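PDB 5UGR: malyl-CoA lyase/beta-methylmalyl-CoA lyase from Methylobacterium extorquens, which is a magnesium-binding TIM-barrel protein of the HpcH/HpaI aldolase/citrate lyase family, with six chains in its assembly. Local coordinates for residues E130-F135 against S155-A160; M73-N78 against P97-I102; E140-M145 against A169-A174; F163-Y168 against D226-D231. All blocks are in the same frame, centred on the assembly; numbering follows the deposited sequence. Where two conformers were deposited one is given.

How the contacts relate
All four contacts belong to one parallel eight-stranded barrel. Contact 1 lies where strands 134-139 and 158-163 begin; contact 2 pairs strand 72-76 with the start of strand 101-104. Their centres are about 11 Å apart, and they meet through the neighbouring strands 101-104 and 134-139 and through a salt bridge, K131 NZ to D100 OD1, of 2.8 Å. Contacts 3 and 4 lie where strands end. Their centres are also about 11 Å apart, they share helix 165-172, and each supplies one magnesium ligand, which leaves E140 OE1 and D167 OD2 2.9 Å from each other. Between the centres of contacts 1 and 3 there are about 25 Å, whereas contact 2 runs toward the metal, with the side chain of I77 about 11 Å from it.

Contact 1 (E130-F135 against S155-A160); sequences EKKIGF and SKRLEA
F135 is held to R157 and E159 by two backbone hydrogen bonds. F135 N donates to R157 O (2.9 Å) and F135 O accepts from E159 N (2.9 Å), which sets F135 opposite L158 in parallel register. A third bond comes from a side chain: R157 NH1 reaches I133 O at 2.8 Å, in the plane of the guanidinium and on a lone pair of the carbonyl. With CD and NE both anti (chi2 179°, chi3 -177°), R157 is long enough to run back past F135 to that oxygen.

These are the opening residues of strands 134-139 and 158-163, the fifth and sixth of the TIM barrel, at the end away from the magnesium.

The nonpolar part of R157 is used as well: CD sits over one face of the F135 ring, 3.8 Å from its centroid, in a CH-pi contact. V113, I116 and T120 of helix 110-127 also pack on this ring. L158 CD1 touches F135 O at 3.5 Å.

Among the charged groups, K132 NZ comes to 3.5 Å from R157 NH2. Water 1 accepts from NZ and weakly from NH2, and the carboxylates of D117 and E124, salt-bridged to R157, probably ease the repulsion. G134, without a side chain, leaves room for E159 OE1 at 3.4 Å from its CA; the E159 carboxylate pairs with R12 and R223.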
loop_
_atom_site.group_PDB
_atom_site.type_symbol
_atom_site.label_atom_id
_atom_site.label_comp_id
_atom_site.label_asym_id
_atom_site.label_seq_id
_atom_site.Cartn_x
_atom_site.Cartn_y
_atom_site.Cartn_z
ATOM N N GLU A 130 11.146 19.656 29.148
ATOM C CA GLU A 130 10.339 20.593 28.322
ATOM C C GLU A 130 10.691 20.413 26.865
ATOM O O GLU A 130 9.826 20.360 26.022
ATOM C CB GLU A 130 10.658 22.034 28.695
ATOM C CG GLU A 130 9.730 23.047 28.035
ATOM C CD GLU A 130 8.757 23.670 29.031
ATOM O OE1 GLU A 130 8.351 22.986 30.014
ATOM O OE2 GLU A 130 8.406 24.845 28.826
ATOM N N LYS A 131 11.991 20.384 26.586
ATOM C CA LYS A 131 12.495 20.330 25.213
ATOM C C LYS A 131 12.143 18.951 24.639
ATOM O O LYS A 131 12.260 17.953 25.345
ATOM C CB LYS A 131 14.016 20.539 25.183
ATOM C CG LYS A 131 14.652 20.493 23.771
ATOM C CD LYS A 131 16.132 20.066 23.805
ATOM C CE LYS A 131 16.958 21.084 24.478
ATOM N NZ LYS A 131 18.414 20.925 24.405
ATOM N N LYS A 132 11.750 18.905 23.373
ATOM C CA LYS A 132 11.592 17.628 22.647
ATOM C C LYS A 132 12.748 17.495 21.656
ATOM O O LYS A 132 12.988 18.379 20.810
ATOM C CB LYS A 132 10.225 17.571 21.931
ATOM C CG LYS A 132 8.943 17.453 22.853
ATOM C CD LYS A 132 7.692 16.923 22.097
ATOM C CE LYS A 132 6.886 15.736 22.735
ATOM N NZ LYS A 132 7.077 14.246 22.267
ATOM N N ILE A 133 13.419 16.361 21.706
ATOM C CA ILE A 133 14.527 16.077 20.766
ATOM C C ILE A 133 13.986 15.943 19.334
ATOM O O ILE A 133 12.918 15.359 19.102
ATOM C CB ILE A 133 15.247 14.789 21.213
ATOM C CG1 ILE A 133 16.197 15.112 22.376
ATOM C CG2 ILE A 133 15.949 14.041 20.071
ATOM C CD1 ILE A 133 16.663 13.858 23.109
ATOM N N GLY A 134 14.747 16.468 18.376
ATOM C CA GLY A 134 14.452 16.269 16.955
ATOM C C GLY A 134 15.340 15.185 16.384
ATOM O O GLY A 134 16.395 14.904 16.918
ATOM N N PHE A 135 14.957 14.690 15.214
ATOM C CA PHE A 135 15.717 13.676 14.514
ATOM C C PHE A 135 16.280 14.193 13.177
ATOM O O PHE A 135 15.599 14.923 12.389
ATOM C CB PHE A 135 14.902 12.431 14.210
ATOM C CG PHE A 135 14.447 11.616 15.401
ATOM C CD1 PHE A 135 15.081 11.666 16.643
ATOM C CD2 PHE A 135 13.456 10.686 15.242
ATOM C CE1 PHE A 135 14.692 10.835 17.672
ATOM C CE2 PHE A 135 13.081 9.839 16.280
ATOM C CZ PHE A 135 13.704 9.932 17.520
ATOM N N SER A 155 8.184 10.317 11.272
ATOM C CA SER A 155 8.123 10.786 12.677
ATOM C C SER A 155 7.884 12.280 12.707
ATOM O O SER A 155 8.515 13.020 11.958
ATOM C CB SER A 155 9.425 10.510 13.400
ATOM O OG SER A 155 9.459 11.090 14.703
ATOM N N LYS A 156 7.068 12.715 13.664
ATOM C CA LYS A 156 6.880 14.149 13.901
ATOM C C LYS A 156 8.154 14.841 14.375
ATOM O O LYS A 156 8.272 16.078 14.261
ATOM C CB LYS A 156 5.747 14.357 14.908
ATOM C CG LYS A 156 4.378 14.064 14.307
ATOM C CD LYS A 156 3.238 14.421 15.286
ATOM C CE LYS A 156 3.154 13.536 16.520
ATOM N NZ LYS A 156 2.910 12.071 16.218
ATOM N N ARG A 157 9.117 14.045 14.878
ATOM C CA ARG A 157 10.423 14.579 15.245
ATOM C C ARG A 157 11.347 14.829 14.116
ATOM O O ARG A 157 12.362 15.493 14.296
ATOM C CB ARG A 157 11.149 13.684 16.241
ATOM C CG ARG A 157 10.427 13.377 17.539
ATOM C CD ARG A 157 11.260 12.460 18.419
ATOM N NE ARG A 157 10.594 12.085 19.632
ATOM C CZ ARG A 157 10.658 12.736 20.794
ATOM N NH1 ARG A 157 11.415 13.815 20.943
ATOM N NH2 ARG A 157 9.965 12.256 21.820
ATOM N N LEU A 158 11.071 14.230 12.944
ATOM C CA LEU A 158 12.022 14.289 11.862
ATOM C C LEU A 158 12.109 15.694 11.289
ATOM O O LEU A 158 11.094 16.320 10.959
ATOM C CB LEU A 158 11.645 13.275 10.762
ATOM C CG LEU A 158 12.663 13.071 9.645
ATOM C CD1 LEU A 158 14.003 12.635 10.196
ATOM C CD2 LEU A 158 12.130 11.999 8.674
ATOM N N GLU A 159 13.339 16.185 11.192
ATOM C CA GLU A 159 13.656 17.514 10.697
ATOM C C GLU A 159 14.531 17.604 9.464
ATOM O O GLU A 159 14.477 18.632 8.768
ATOM C CB GLU A 159 14.369 18.365 11.763
ATOM C CG GLU A 159 13.638 18.473 13.076
ATOM C CD GLU A 159 14.368 19.379 14.081
ATOM O OE1 GLU A 159 14.079 19.217 15.300
ATOM O OE2 GLU A 159 15.208 20.210 13.633
ATOM N N ALA A 160 15.318 16.575 9.163
ATOM C CA ALA A 160 16.423 16.726 8.197
ATOM C C ALA A 160 16.894 15.353 7.755
ATOM O O ALA A 160 16.770 14.378 8.507
ATOM C CB ALA A 160 17.574 17.466 8.858
HETATM O O HOH W 1 8.445 13.763 24.448
#

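Contact 2 (M73-N78 against P97-I102); sequences MMIRIN and PRLDMI
The guanidinium of R98 has M73 CG over one face, 3.5 Å from NH1, and D100 OD2 at its edge, in plane. The bond from R98 NH1 to D100 OD2, part of a salt bridge, meets the oxygen from above the carboxylate plane, while M73 N takes the anti lone pair of the same OD2 at 2.8 Å, nearly straight at 170°. One aspartate oxygen thus joins a strand's backbone to an arginine, whose NH2 is bonded to G69 O and K71 O. M73 O also accepts twice, from D100 N (2.8 Å) and M101 N (3.0 Å). The parallel ladder continues with I75 N to M101 O at 3.3 Å.

Branched aliphatic side chains gather on the face that carries I75 and I102. These two lie side by side, CG1 to CG1 4.1 Å; I75 CG2 meets L99 CD1 at 4.0 Å, the two side chains crossing at about a right angle; and I77 CD1 touches I102 CG2 at 3.9 Å. M85, V89, I92 and V93 of helix 85-95 pack onto these isoleucines. Strand 72-76, helix 85-95 and strand 101-104 form a beta-alpha-beta crossover, the repeating unit of the TIM barrel.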
loop_
_atom_site.group_PDB
_atom_site.type_symbol
_atom_site.label_atom_id
_atom_site.label_comp_id
_atom_site.label_asym_id
_atom_site.label_seq_id
_atom_site.Cartn_x
_atom_site.Cartn_y
_atom_site.Cartn_z
ATOM N N MET A 73 22.944 20.824 18.946
ATOM C CA MET A 73 23.820 19.753 19.412
ATOM C C MET A 73 23.145 18.408 19.214
ATOM O O MET A 73 22.001 18.172 19.644
ATOM C CB MET A 73 24.187 19.968 20.888
ATOM C CG MET A 73 25.093 21.166 21.118
ATOM S SD MET A 73 26.610 21.186 20.112
ATOM C CE MET A 73 27.356 19.605 20.589
ATOM N N MET A 74 23.896 17.512 18.561
ATOM C CA MET A 74 23.383 16.216 18.140
ATOM C C MET A 74 24.351 15.103 18.537
ATOM O O MET A 74 25.534 15.358 18.730
ATOM C CB MET A 74 23.188 16.275 16.604
ATOM C CG MET A 74 22.446 15.111 15.938
ATOM S SD MET A 74 21.695 15.622 14.364
ATOM C CE MET A 74 23.162 16.024 13.403
ATOM N N ILE A 75 23.846 13.876 18.603
ATOM C CA ILE A 75 24.712 12.702 18.646
ATOM C C ILE A 75 24.373 11.800 17.458
ATOM O O ILE A 75 23.189 11.684 17.078
ATOM C CB ILE A 75 24.554 11.897 19.938
ATOM C CG1 ILE A 75 23.072 11.505 20.248
ATOM C CG2 ILE A 75 25.169 12.637 21.113
ATOM C CD1 ILE A 75 22.785 10.667 21.468
ATOM N N ARG A 76 25.421 11.199 16.879
ATOM C CA ARG A 76 25.221 10.131 15.888
ATOM C C ARG A 76 25.335 8.815 16.675
ATOM O O ARG A 76 26.407 8.431 17.152
ATOM C CB ARG A 76 26.141 10.156 14.718
ATOM C CG ARG A 76 25.836 8.989 13.748
ATOM C CD ARG A 76 26.523 9.079 12.407
ATOM N NE ARG A 76 27.997 9.078 12.480
ATOM C CZ ARG A 76 28.795 9.207 11.424
ATOM N NH1 ARG A 76 28.259 9.305 10.206
ATOM N NH2 ARG A 76 30.122 9.342 11.537
ATOM N N ILE A 77 24.163 8.214 16.920
ATOM C CA ILE A 77 24.079 6.937 17.597
ATOM C C ILE A 77 24.565 5.795 16.738
ATOM O O ILE A 77 24.713 5.936 15.540
ATOM C CB ILE A 77 22.670 6.638 18.157
ATOM C CG1 ILE A 77 21.618 6.563 17.020
ATOM C CG2 ILE A 77 22.264 7.726 19.132
ATOM C CD1 ILE A 77 20.250 6.201 17.501
ATOM N N ASN A 78 24.839 4.667 17.394
ATOM C CA ASN A 78 25.209 3.473 16.657
ATOM C C ASN A 78 24.043 2.921 15.840
ATOM O O ASN A 78 22.856 3.272 16.061
ATOM C CB ASN A 78 25.825 2.449 17.612
ATOM C CG ASN A 78 27.278 2.758 17.856
ATOM O OD1 ASN A 78 28.157 2.482 16.992
ATOM N ND2 ASN A 78 27.556 3.422 18.984
ATOM N N PRO A 97 20.267 17.034 29.278
ATOM C CA PRO A 97 19.252 17.987 28.791
ATOM C C PRO A 97 19.744 18.876 27.616
ATOM O O PRO A 97 18.917 19.340 26.836
ATOM C CB PRO A 97 18.966 18.878 30.020
ATOM C CG PRO A 97 19.451 18.124 31.178
ATOM C CD PRO A 97 20.447 17.118 30.741
ATOM N N ARG A 98 21.039 19.164 27.529
ATOM C CA ARG A 98 21.585 20.021 26.456
ATOM C C ARG A 98 21.394 19.447 25.064
ATOM O O ARG A 98 21.378 20.168 24.091
ATOM C CB ARG A 98 23.050 20.378 26.718
ATOM C CG ARG A 98 23.724 21.289 25.690
ATOM C CD ARG A 98 23.034 22.622 25.640
ATOM N NE ARG A 98 23.538 23.543 24.646
ATOM C CZ ARG A 98 23.174 23.492 23.352
ATOM N NH1 ARG A 98 22.399 22.497 22.907
ATOM N NH2 ARG A 98 23.628 24.413 22.501
ATOM N N LEU A 99 21.294 18.125 24.968
ATOM C CA LEU A 99 21.115 17.498 23.658
ATOM C C LEU A 99 19.869 18.046 22.978
ATOM O O LEU A 99 18.782 18.068 23.560
ATOM C CB LEU A 99 21.032 15.987 23.827
ATOM C CG LEU A 99 21.053 15.202 22.528
ATOM C CD1 LEU A 99 22.351 15.331 21.761
ATOM C CD2 LEU A 99 20.679 13.741 22.793
ATOM N N ASP A 100 20.046 18.400 21.687
ATOM C CA ASP A 100 18.949 18.871 20.875
ATOM C C ASP A 100 18.357 17.805 19.916
ATOM O O ASP A 100 17.130 17.795 19.677
ATOM C CB ASP A 100 19.367 20.074 20.038
ATOM C CG ASP A 100 19.793 21.278 20.894
ATOM O OD1 ASP A 100 18.982 21.668 21.788
ATOM O OD2 ASP A 100 20.907 21.787 20.633
ATOM N N MET A 101 19.240 16.960 19.364
ATOM C CA MET A 101 18.819 16.073 18.290
ATOM C C MET A 101 19.592 14.774 18.314
ATOM O O MET A 101 20.688 14.696 18.879
ATOM C CB MET A 101 19.036 16.739 16.925
ATOM C CG MET A 101 18.148 17.994 16.682
ATOM S SD MET A 101 18.277 18.625 14.991
ATOM C CE MET A 101 17.397 17.302 14.141
ATOM N N ILE A 102 19.000 13.773 17.666
ATOM C CA ILE A 102 19.677 12.492 17.415
ATOM C C ILE A 102 19.760 12.262 15.898
ATOM O O ILE A 102 18.748 12.477 15.193
ATOM C CB ILE A 102 18.905 11.331 18.084
ATOM C CG1 ILE A 102 19.032 11.430 19.613
ATOM C CG2 ILE A 102 19.403 9.979 17.590
ATOM C CD1 ILE A 102 18.144 10.495 20.403
#

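Contact 3 (E140-M145 against A169-A174); sequences ETALGM and AASTRA. With MG (magnesium ion), chain B.
S171 holds OG anti to its backbone N (chi1 -178°), where it meets A142 N, while T141 holds OG1 between its own backbone N and carbonyl carbon (chi1 62°), at the N-cap position of helix 142-146. S171 OG accepts from A142 N at 2.9 Å, almost straight at 175°, and T141 OG1 accepts from G144 N at 3.0 Å, the N-cap bond of that helix. Amides in a first helical turn have no carbonyl of an earlier turn to use, and here two small hydroxyl residues serve two of them, one from within the segment and one from helix 165-172.

The packing that goes with these bonds is close but slight. The methyl A142 CB lies 3.6 Å from S171 OG and 4.1 Å from T172 CG2; its small size allows the close approach of the two helix ends. Helix 165-172 ends just beyond in a Schellman motif: R173 has positive phi, A174 N bonds back to A169 O, and R173 N to A170 O. From the second subunit, R218 packs on A142, and E251 makes a salt bridge with R173.

Next to T141, E140 carries the metal. Its chain is extended beyond CG and delivers OE1 to magnesium at 2.0 Å; OE2 accepts from water 2 at 2.7 Å, itself a magnesium ligand, and from K106 N. With D45, D167 and three waters, E140 completes six-fold coordination, at the end of a TIM barrel where strands pass into their helices.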
loop_
_atom_site.group_PDB
_atom_site.type_symbol
_atom_site.label_atom_id
_atom_site.label_comp_id
_atom_site.label_asym_id
_atom_site.label_seq_id
_atom_site.Cartn_x
_atom_site.Cartn_y
_atom_site.Cartn_z
ATOM N N GLU A 140 22.285 6.685 3.587
ATOM C CA GLU A 140 23.692 6.325 3.327
ATOM C C GLU A 140 23.796 4.876 2.863
ATOM O O GLU A 140 24.873 4.299 2.913
ATOM C CB GLU A 140 24.566 6.576 4.549
ATOM C CG GLU A 140 24.206 5.749 5.782
ATOM C CD GLU A 140 25.146 5.951 6.964
ATOM O OE1 GLU A 140 26.364 5.832 6.708
ATOM O OE2 GLU A 140 24.650 6.188 8.076
ATOM N N THR A 141 22.659 4.323 2.411
ATOM C CA THR A 141 22.638 2.972 1.891
ATOM C C THR A 141 21.656 2.956 0.725
ATOM O O THR A 141 20.754 3.835 0.623
ATOM C CB THR A 141 22.139 1.939 2.936
ATOM O OG1 THR A 141 20.783 2.241 3.305
ATOM C CG2 THR A 141 23.022 1.888 4.163
ATOM N N ALA A 142 21.805 1.975 -0.163
ATOM C CA ALA A 142 20.809 1.791 -1.229
ATOM C C ALA A 142 19.439 1.482 -0.703
ATOM O O ALA A 142 18.444 1.960 -1.245
ATOM C CB ALA A 142 21.282 0.697 -2.159
ATOM N N LEU A 143 19.345 0.755 0.383
ATOM C CA LEU A 143 18.043 0.479 1.018
ATOM C C LEU A 143 17.346 1.735 1.444
ATOM O O LEU A 143 16.133 1.915 1.161
ATOM C CB LEU A 143 18.169 -0.489 2.215
ATOM C CG LEU A 143 16.870 -0.991 2.902
ATOM C CD1 LEU A 143 15.967 -1.763 1.959
ATOM C CD2 LEU A 143 17.216 -1.782 4.149
ATOM N N GLY A 144 18.059 2.611 2.152
ATOM C CA GLY A 144 17.449 3.862 2.550
ATOM C C GLY A 144 17.037 4.719 1.353
ATOM O O GLY A 144 15.962 5.341 1.349
ATOM N N MET A 145 17.899 4.769 0.322
ATOM C CA MET A 145 17.548 5.535 -0.866
ATOM C C MET A 145 16.290 4.989 -1.529
ATOM O O MET A 145 15.464 5.752 -2.036
ATOM C CB MET A 145 18.724 5.540 -1.840
ATOM C CG MET A 145 18.544 6.451 -3.012
ATOM S SD MET A 145 18.350 8.222 -2.630
ATOM C CE MET A 145 19.966 8.605 -1.978
ATOM N N ALA A 169 28.099 5.192 -1.534
ATOM C CA ALA A 169 28.976 4.609 -2.557
ATOM C C ALA A 169 29.314 3.164 -2.225
ATOM O O ALA A 169 29.278 2.300 -3.075
ATOM C CB ALA A 169 30.219 5.479 -2.689
ATOM N N ALA A 170 29.658 2.906 -0.951
ATOM C CA ALA A 170 30.000 1.535 -0.568
ATOM C C ALA A 170 28.827 0.574 -0.771
ATOM O O ALA A 170 28.964 -0.532 -1.274
ATOM C CB ALA A 170 30.496 1.494 0.866
ATOM N N SER A 171 27.641 1.032 -0.397
ATOM C CA SER A 171 26.424 0.237 -0.493
ATOM C C SER A 171 26.067 -0.072 -1.955
ATOM O O SER A 171 25.542 -1.142 -2.264
ATOM C CB SER A 171 25.245 0.976 0.192
ATOM O OG SER A 171 24.058 0.229 0.154
ATOM N N THR A 172 26.313 0.892 -2.837
ATOM C CA THR A 172 25.979 0.707 -4.255
ATOM C C THR A 172 27.110 0.035 -5.050
ATOM O O THR A 172 26.943 -0.326 -6.228
ATOM C CB THR A 172 25.566 2.025 -4.945
ATOM O OG1 THR A 172 26.573 3.027 -4.777
ATOM C CG2 THR A 172 24.196 2.539 -4.444
ATOM N N ARG A 173 28.255 -0.165 -4.400
ATOM C CA ARG A 173 29.524 -0.678 -5.009
ATOM C C ARG A 173 30.082 0.323 -6.051
ATOM O O ARG A 173 30.815 -0.068 -6.988
ATOM C CB ARG A 173 29.375 -2.127 -5.556
ATOM C CG ARG A 173 30.464 -3.075 -5.122
ATOM C CD ARG A 173 30.403 -4.480 -5.719
ATOM N NE ARG A 173 31.090 -4.756 -7.053
ATOM C CZ ARG A 173 30.757 -5.749 -7.906
ATOM N NH1 ARG A 173 29.702 -6.545 -7.657
ATOM N NH2 ARG A 173 31.443 -5.937 -9.062
ATOM N N ALA A 174 29.774 1.621 -5.902
ATOM C CA ALA A 174 30.344 2.638 -6.707
ATOM C C ALA A 174 31.840 2.601 -6.576
ATOM O O ALA A 174 32.403 2.305 -5.475
ATOM C CB ALA A 174 29.784 3.991 -6.337
HETATM MG MG MG B . 28.036 5.884 7.826
HETATM O O HOH W 2 26.983 6.729 9.377
HETATM O O HOH W 3 28.479 7.776 7.108
HETATM O O HOH W 4 27.705 3.983 8.714
#

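Contact 4 (F163-Y168 against D226-D231); sequences FGVADY and DGPFGD. With MG (magnesium ion), chain B.
D226 lies beside F163, both side chains leaving the same face of the sheet in the same direction. From CB, its CG lies anti to the backbone N (chi1 -167°), beside the ring; the carboxylate is nearly coplanar with the phenyl ring, the planes 7° apart. At the tip, OD1 meets the ring edge, 3.6 Å from F163 CD2, where the slightly positive C-H rim suits an anionic oxygen; it also accepts from Q210 NE2. The other oxygen, OD2, forms a salt bridge with K253, which would offset the charge of this buried carboxylate.

Where the strands end the two segments stay close. G227 CA makes a CA-H...O contact of 3.0 Å with F163 O, an approach suited to glycine. V165 and P228 slide past each other in opposite directions: V165 CG1 is 3.2 Å from P228 O and 4.2 Å from P228 CD.

G164, centre of an inverse gamma turn, occupies the N-cap position of helix 165-172. One turn on, D167 OD2 binds magnesium at 2.0 Å while OD1 pairs with R301 of the second subunit. The contact thus joins the ends of strands six and seven of the TIM barrel, beside its metal site.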
loop_
_atom_site.group_PDB
_atom_site.type_symbol
_atom_site.label_atom_id
_atom_site.label_comp_id
_atom_site.label_asym_id
_atom_site.label_seq_id
_atom_site.Cartn_x
_atom_site.Cartn_y
_atom_site.Cartn_z
ATOM N N PHE A 163 22.763 13.181 3.185
ATOM C CA PHE A 163 23.230 12.245 2.172
ATOM C C PHE A 163 24.619 11.787 2.530
ATOM O O PHE A 163 25.600 12.515 2.355
ATOM C CB PHE A 163 23.145 12.864 0.812
ATOM C CG PHE A 163 23.741 12.034 -0.258
ATOM C CD1 PHE A 163 23.358 10.717 -0.397
ATOM C CD2 PHE A 163 24.776 12.539 -1.071
ATOM C CE1 PHE A 163 23.964 9.920 -1.376
ATOM C CE2 PHE A 163 25.348 11.745 -2.066
ATOM C CZ PHE A 163 24.967 10.449 -2.188
ATOM N N GLY A 164 24.716 10.535 3.011
ATOM C CA GLY A 164 26.006 9.954 3.394
ATOM C C GLY A 164 26.722 9.384 2.202
ATOM O O GLY A 164 26.680 8.167 1.950
ATOM N N VAL A 165 27.391 10.247 1.456
ATOM C CA VAL A 165 27.934 9.882 0.142
ATOM C C VAL A 165 28.906 8.709 0.157
ATOM O O VAL A 165 28.878 7.883 -0.755
ATOM C CB VAL A 165 28.494 11.131 -0.596
ATOM C CG1 VAL A 165 29.696 11.703 0.149
ATOM C CG2 VAL A 165 28.837 10.783 -2.051
ATOM N N ALA A 166 29.794 8.648 1.140
ATOM C CA ALA A 166 30.802 7.571 1.104
ATOM C C ALA A 166 30.213 6.210 1.423
ATOM O O ALA A 166 30.496 5.166 0.754
ATOM C CB ALA A 166 31.956 7.893 2.050
ATOM N N ASP A 167 29.336 6.191 2.427
ATOM C CA ASP A 167 28.633 4.944 2.766
ATOM C C ASP A 167 27.624 4.537 1.697
ATOM O O ASP A 167 27.436 3.333 1.416
ATOM C CB ASP A 167 28.137 4.906 4.213
ATOM C CG ASP A 167 29.291 4.678 5.205
ATOM O OD1 ASP A 167 30.345 4.171 4.793
ATOM O OD2 ASP A 167 29.090 4.925 6.403
ATOM N N TYR A 168 27.023 5.541 1.048
ATOM C CA TYR A 168 26.156 5.241 -0.073
ATOM C C TYR A 168 26.942 4.612 -1.229
ATOM O O TYR A 168 26.497 3.614 -1.833
ATOM C CB TYR A 168 25.424 6.498 -0.544
ATOM C CG TYR A 168 24.599 6.330 -1.771
ATOM C CD1 TYR A 168 23.331 5.812 -1.699
ATOM C CD2 TYR A 168 25.088 6.697 -3.007
ATOM C CE1 TYR A 168 22.544 5.678 -2.826
ATOM C CE2 TYR A 168 24.310 6.550 -4.170
ATOM C CZ TYR A 168 23.045 6.037 -4.067
ATOM O OH TYR A 168 22.241 5.910 -5.173
ATOM N N ASP A 226 23.846 17.866 2.589
ATOM C CA ASP A 226 24.825 17.048 1.873
ATOM C C ASP A 226 25.878 16.569 2.850
ATOM O O ASP A 226 26.237 17.294 3.793
ATOM C CB ASP A 226 25.464 17.903 0.764
ATOM C CG ASP A 226 26.252 17.098 -0.252
ATOM O OD1 ASP A 226 25.932 15.894 -0.452
ATOM O OD2 ASP A 226 27.249 17.681 -0.772
ATOM N N GLY A 227 26.422 15.386 2.603
ATOM C CA GLY A 227 27.342 14.732 3.514
ATOM C C GLY A 227 28.827 15.133 3.336
ATOM O O GLY A 227 29.132 16.237 2.858
ATOM N N PRO A 228 29.727 14.237 3.705
ATOM C CA PRO A 228 31.136 14.583 3.816
ATOM C C PRO A 228 31.842 14.674 2.474
ATOM O O PRO A 228 31.437 14.007 1.511
ATOM C CB PRO A 228 31.703 13.429 4.652
ATOM C CG PRO A 228 30.800 12.263 4.303
ATOM C CD PRO A 228 29.432 12.854 4.142
ATOM N N PHE A 229 32.927 15.472 2.444
ATOM C CA PHE A 229 33.859 15.605 1.320
ATOM C C PHE A 229 35.238 15.426 1.935
ATOM O O PHE A 229 35.601 16.152 2.860
ATOM C CB PHE A 229 33.705 16.978 0.721
ATOM C CG PHE A 229 34.615 17.262 -0.455
ATOM C CD1 PHE A 229 34.243 16.891 -1.733
ATOM C CD2 PHE A 229 35.872 17.833 -0.280
ATOM C CE1 PHE A 229 35.066 17.150 -2.815
ATOM C CE2 PHE A 229 36.695 18.120 -1.364
ATOM C CZ PHE A 229 36.300 17.766 -2.632
ATOM N N GLY A 230 35.967 14.413 1.450
ATOM C CA GLY A 230 37.182 13.961 2.139
ATOM C C GLY A 230 38.464 14.691 1.844
ATOM O O GLY A 230 39.430 14.583 2.625
ATOM N N ASP A 231 38.525 15.448 0.759
ATOM C CA ASP A 231 39.809 16.003 0.385
ATOM C C ASP A 231 40.007 17.374 0.994
ATOM O O ASP A 231 39.647 18.402 0.421
ATOM C CB ASP A 231 39.997 16.004 -1.136
ATOM C CG ASP A 231 41.419 16.428 -1.558
ATOM O OD1 ASP A 231 42.237 16.810 -0.663
ATOM O OD2 ASP A 231 41.699 16.336 -2.790
HETATM MG MG MG B . 28.036 5.884 7.826
HETATM O O HOH W 3 28.479 7.776 7.108
HETATM O O HOH W 4 27.705 3.983 8.714
HETATM O O HOH W 2 26.983 6.729 9.377
#